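XPF endonuclease (Aeropyrum pernix, PDB 2BGW) probably cuts branched or damaged DNA as a structure-specific endonuclease of nucleotide excision repair, using magnesium at its nuclease site. Local coordinates at residues E180-L185 and F189-A194; M118-P123 and A127-S132. All coordinates share one frame; numbering follows the deposited sequence.

Interaction 1: E180-L185 and F189-A194; sequences ERFGSL and FTASKA
Leu185 and Phe189 both set CG beside the backbone N and anti to the carbonyl carbon (chi1 -74° and -73°), and one helical turn apart this lays their side chains side by side, pointing the same way. The contact belongs to the helix-hairpin-helix domain, where the short helix 185-188 follows helix 172-182 and leads on towards helix 193-198. Leu185 CB meets the CE2 corner of the Phe189 ring at 3.8 Å, and Leu185 CD1 is also close to CE2 and CZ. Between the two residues the backbone closes the turn: Phe189 N donates to Leu185 O at 2.7 Å with an N-H...O angle of 148°, and that same oxygen lies over one face of the Phe189 ring, 3.2 Å from CG. Leu185 also packs on helix 155-165 through Ile163 and Leu164, while Phe189 stacks on Phe189 of the second subunit, so the leucine meets another helix of its own chain and the phenylalanine reaches the second subunit. With an alanine in place of Phe189, Leu185 CB and CD1 would probably lose their aromatic neighbour, and the ring stack with the second subunit would go. Gly183, with positive phi, is the first residue beyond helix 172-182, and Ser184 holds the N-cap position of the next helix. Just before this bend, Phe182 starts its side chain toward 189-194, and its ring meets Phe188 edge-to-face. Ala191, whose carbonyl oxygen is held by Lys211 NZ, brings its methyl obliquely to the Phe182 ring, CB lying 3.6 Å from CE2.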
# COMPACT_ATOMS: atom_id res chain seq x y z
N GLU A 180 8.50 17.04 11.24
CA GLU A 180 8.11 18.44 11.01
C GLU A 180 8.68 19.27 12.14
O GLU A 180 9.22 20.36 11.92
CB GLU A 180 6.58 18.60 10.88
CG GLU A 180 6.14 19.50 9.71
N ARG A 181 8.60 18.71 13.35
CA ARG A 181 9.24 19.26 14.55
C ARG A 181 10.72 19.50 14.43
O ARG A 181 11.19 20.64 14.39
CB ARG A 181 9.10 18.27 15.68
CG ARG A 181 7.90 18.45 16.46
CD ARG A 181 8.17 19.43 17.52
NE ARG A 181 7.00 19.43 18.36
CZ ARG A 181 6.90 20.11 19.49
NH1 ARG A 181 7.92 20.85 19.92
NH2 ARG A 181 5.78 20.01 20.20
N PHE A 182 11.46 18.41 14.40
CA PHE A 182 12.90 18.43 14.58
C PHE A 182 13.64 18.79 13.30
O PHE A 182 14.81 19.22 13.33
CB PHE A 182 13.34 17.08 15.16
CG PHE A 182 12.84 16.85 16.54
CD1 PHE A 182 11.63 16.21 16.76
CD2 PHE A 182 13.56 17.31 17.63
CE1 PHE A 182 11.15 16.02 18.06
CE2 PHE A 182 13.09 17.13 18.93
CZ PHE A 182 11.88 16.48 19.15
N GLY A 183 12.95 18.62 12.18
CA GLY A 183 13.52 18.89 10.88
C GLY A 183 14.55 17.90 10.41
O GLY A 183 14.99 17.98 9.28
N SER A 184 14.95 16.96 11.26
CA SER A 184 16.10 16.11 10.94
C SER A 184 16.04 14.88 11.82
O SER A 184 15.48 14.97 12.91
CB SER A 184 17.39 16.87 11.25
OG SER A 184 18.49 16.23 10.65
N LEU A 185 16.58 13.75 11.38
CA LEU A 185 16.62 12.56 12.24
C LEU A 185 17.58 12.80 13.39
O LEU A 185 17.30 12.48 14.56
CB LEU A 185 17.04 11.31 11.47
CG LEU A 185 16.04 10.68 10.51
CD1 LEU A 185 16.24 9.18 10.47
CD2 LEU A 185 14.60 11.03 10.89
N PHE A 189 17.27 12.42 17.23
CA PHE A 189 17.99 11.36 17.94
C PHE A 189 18.84 11.90 19.08
O PHE A 189 19.63 11.17 19.67
CB PHE A 189 18.90 10.62 16.97
CG PHE A 189 18.17 9.73 16.02
CD1 PHE A 189 16.95 9.19 16.36
CD2 PHE A 189 18.73 9.40 14.80
CE1 PHE A 189 16.29 8.35 15.51
CE2 PHE A 189 18.07 8.55 13.94
CZ PHE A 189 16.84 8.03 14.31
N THR A 190 18.64 13.16 19.41
CA THR A 190 19.56 13.91 20.23
C THR A 190 18.77 14.65 21.26
O THR A 190 19.34 15.13 22.24
CB THR A 190 20.38 14.84 19.33
OG1 THR A 190 21.75 14.42 19.39
CG2 THR A 190 20.25 16.31 19.69
N ALA A 191 17.46 14.73 21.07
CA ALA A 191 16.62 15.43 22.03
C ALA A 191 16.46 14.67 23.34
O ALA A 191 16.94 13.53 23.51
CB ALA A 191 15.28 15.73 21.44
N SER A 192 15.79 15.32 24.28
CA SER A 192 15.64 14.79 25.62
C SER A 192 14.23 14.23 25.83
O SER A 192 13.28 14.75 25.22
CB SER A 192 15.88 15.93 26.63
OG SER A 192 14.96 16.98 26.38
N LYS A 193 14.11 13.22 26.70
CA LYS A 193 12.80 12.74 27.17
C LYS A 193 11.75 13.87 27.05
O LYS A 193 10.71 13.70 26.39
CB LYS A 193 12.87 12.20 28.61
N ALA A 194 12.05 15.03 27.65
CA ALA A 194 11.13 16.18 27.64
C ALA A 194 10.70 16.59 26.25
O ALA A 194 9.51 16.85 26.00
CB ALA A 194 11.79 17.38 28.34

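Interaction 2: M118-P123 and A127-S132; sequences MNTMDP and ALVIES
Val129 meets Met118 and Thr120 with its two methyls: CG1 lies 3.6 Å from Met118 CE and 3.9 Å from Met118 CG, and CG2 lies 3.7 Å from Thr120 CG2. Met118 and Val129 reach toward each other tip to tip, the methionine chain bending at chi2 (-95°) and chi3 so that CG, SD and CE all come close to CG1, while CE also approaches CG2. Thr120 comes in at a slant, offering its methyl to the valine. Val129 has CG1 anti to its backbone N (chi1 175°), which turns CG1 to Met118 and leaves CG2 to touch Thr120 as well as the methionine methyl. At the start of the helix the contact changes to backbone: Ala127 N donates to Pro123 O at 2.6 Å, almost straight at 171°, the first-turn bond of helix 123-137. The arrangement is a strand followed directly by a helix that folds back over it, in the ERCC4 nuclease domain of the PDDEXK clan; strand 116-120 is an outermost strand of the mixed sheet within this chain and pairs in parallel with strand 81-87. One shell further out, Thr120 OG1 hydrogen-bonds Thr126 OG1, tying the polar branch of the threonine to the first turn while its methyl stays on the valine. Asp122 takes the N-cap position and accepts from Gly125 N through OD2. Ala127 and Pro123 pack on Ile25 of helix 22-28, and the side chain of Pro123 lies about 4 Å from that of Arg53, a residue of the magnesium site. The second subunit also packs here, its Gln110 on Met118 and its Tyr103 on Val129; the hydroxyl of that Tyr103 hydrogen-bonds Met121 N.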
# COMPACT_ATOMS: atom_id res chain seq x y z
N MET A 118 -5.55 -3.56 -7.73
CA MET A 118 -5.97 -3.22 -9.08
C MET A 118 -5.50 -4.37 -9.94
O MET A 118 -4.37 -4.85 -9.76
CB MET A 118 -5.28 -1.95 -9.58
CG MET A 118 -5.46 -0.72 -8.73
SD MET A 118 -6.79 0.42 -9.18
CE MET A 118 -6.92 0.17 -10.94
N ASN A 119 -6.32 -4.80 -10.88
CA ASN A 119 -5.84 -5.77 -11.87
C ASN A 119 -5.55 -5.09 -13.21
O ASN A 119 -6.43 -4.46 -13.77
CB ASN A 119 -6.84 -6.94 -12.03
CG ASN A 119 -6.32 -8.02 -13.01
OD1 ASN A 119 -6.97 -8.39 -13.99
ND2 ASN A 119 -5.10 -8.50 -12.75
N THR A 120 -4.33 -5.18 -13.71
CA THR A 120 -4.05 -4.64 -15.05
C THR A 120 -3.81 -5.77 -16.09
O THR A 120 -3.55 -6.93 -15.72
CB THR A 120 -2.86 -3.64 -15.04
OG1 THR A 120 -1.65 -4.33 -14.75
CG2 THR A 120 -3.03 -2.58 -14.02
N MET A 121 -3.89 -5.47 -17.38
CA MET A 121 -3.65 -6.50 -18.37
C MET A 121 -2.23 -6.69 -18.81
O MET A 121 -1.82 -7.80 -19.12
CB MET A 121 -4.56 -6.31 -19.56
CG MET A 121 -5.91 -6.77 -19.15
SD MET A 121 -7.18 -6.72 -20.38
CE MET A 121 -6.73 -8.05 -21.50
N ASP A 122 -1.47 -5.60 -18.84
CA ASP A 122 -0.12 -5.59 -19.33
C ASP A 122 0.53 -4.44 -18.62
O ASP A 122 -0.18 -3.69 -17.96
CB ASP A 122 -0.10 -5.34 -20.83
CG ASP A 122 -1.24 -4.44 -21.30
OD1 ASP A 122 -1.86 -4.80 -22.32
OD2 ASP A 122 -1.54 -3.40 -20.68
N PRO A 123 1.86 -4.30 -18.72
CA PRO A 123 2.61 -3.12 -18.26
C PRO A 123 1.95 -1.75 -18.53
O PRO A 123 1.86 -0.91 -17.63
CB PRO A 123 3.92 -3.23 -19.05
CG PRO A 123 4.15 -4.70 -19.09
CD PRO A 123 2.78 -5.31 -19.27
N ALA A 127 1.17 1.03 -15.97
CA ALA A 127 1.66 2.37 -16.22
C ALA A 127 0.52 3.41 -16.27
O ALA A 127 0.67 4.53 -15.75
CB ALA A 127 2.45 2.39 -17.44
N LEU A 128 -0.62 3.04 -16.81
CA LEU A 128 -1.76 3.94 -16.77
C LEU A 128 -2.32 4.12 -15.35
O LEU A 128 -2.61 5.24 -14.94
CB LEU A 128 -2.85 3.49 -17.74
CG LEU A 128 -2.41 3.61 -19.21
CD1 LEU A 128 -3.16 2.64 -20.11
CD2 LEU A 128 -2.57 5.04 -19.69
N VAL A 129 -2.44 3.03 -14.62
CA VAL A 129 -3.02 3.08 -13.29
C VAL A 129 -2.11 3.88 -12.38
O VAL A 129 -2.57 4.69 -11.57
CB VAL A 129 -3.21 1.64 -12.74
CG1 VAL A 129 -3.70 1.63 -11.32
CG2 VAL A 129 -4.18 0.92 -13.60
N ILE A 130 -0.81 3.66 -12.51
CA ILE A 130 0.13 4.40 -11.68
C ILE A 130 -0.00 5.88 -12.01
O ILE A 130 -0.10 6.71 -11.12
CB ILE A 130 1.60 3.95 -11.86
CG1 ILE A 130 1.81 2.56 -11.23
CG2 ILE A 130 2.54 4.98 -11.21
CD1 ILE A 130 3.07 1.88 -11.68
N GLU A 131 -0.03 6.19 -13.30
CA GLU A 131 -0.08 7.58 -13.74
C GLU A 131 -1.35 8.30 -13.27
O GLU A 131 -1.31 9.46 -12.93
CB GLU A 131 0.08 7.62 -15.25
CG GLU A 131 0.21 8.98 -15.82
CD GLU A 131 -1.04 9.45 -16.43
OE1 GLU A 131 -1.76 8.62 -16.98
OE2 GLU A 131 -1.34 10.65 -16.38
N SER A 132 -2.46 7.58 -13.22
CA SER A 132 -3.72 8.16 -12.83
C SER A 132 -3.76 8.42 -11.33
O SER A 132 -4.26 9.43 -10.88
CB SER A 132 -4.86 7.22 -13.23
OG SER A 132 -5.21 7.39 -14.60

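Both contacts are largely buried and local, each spanning a three-residue helical gap and closed by one backbone bond across it, yet they join different elements. Interaction 1 links successive helices of the helix-hairpin-helix domain and relies on aromatic rings against leucine and alanine; interaction 2 joins an outermost strand of the nuclease sheet within this chain to the helix that follows it, using the methyls of valine, methionine and threonine. The centres of interaction 1 and interaction 2 are about 40 Å apart, on opposite sides of the chain's centre, and the two do not touch. Each meets the second subunit, 180-185/189-194 by a ring stack and 118-123/127-132 by a tyrosine. Only interaction 2 comes near the magnesium-binding residues.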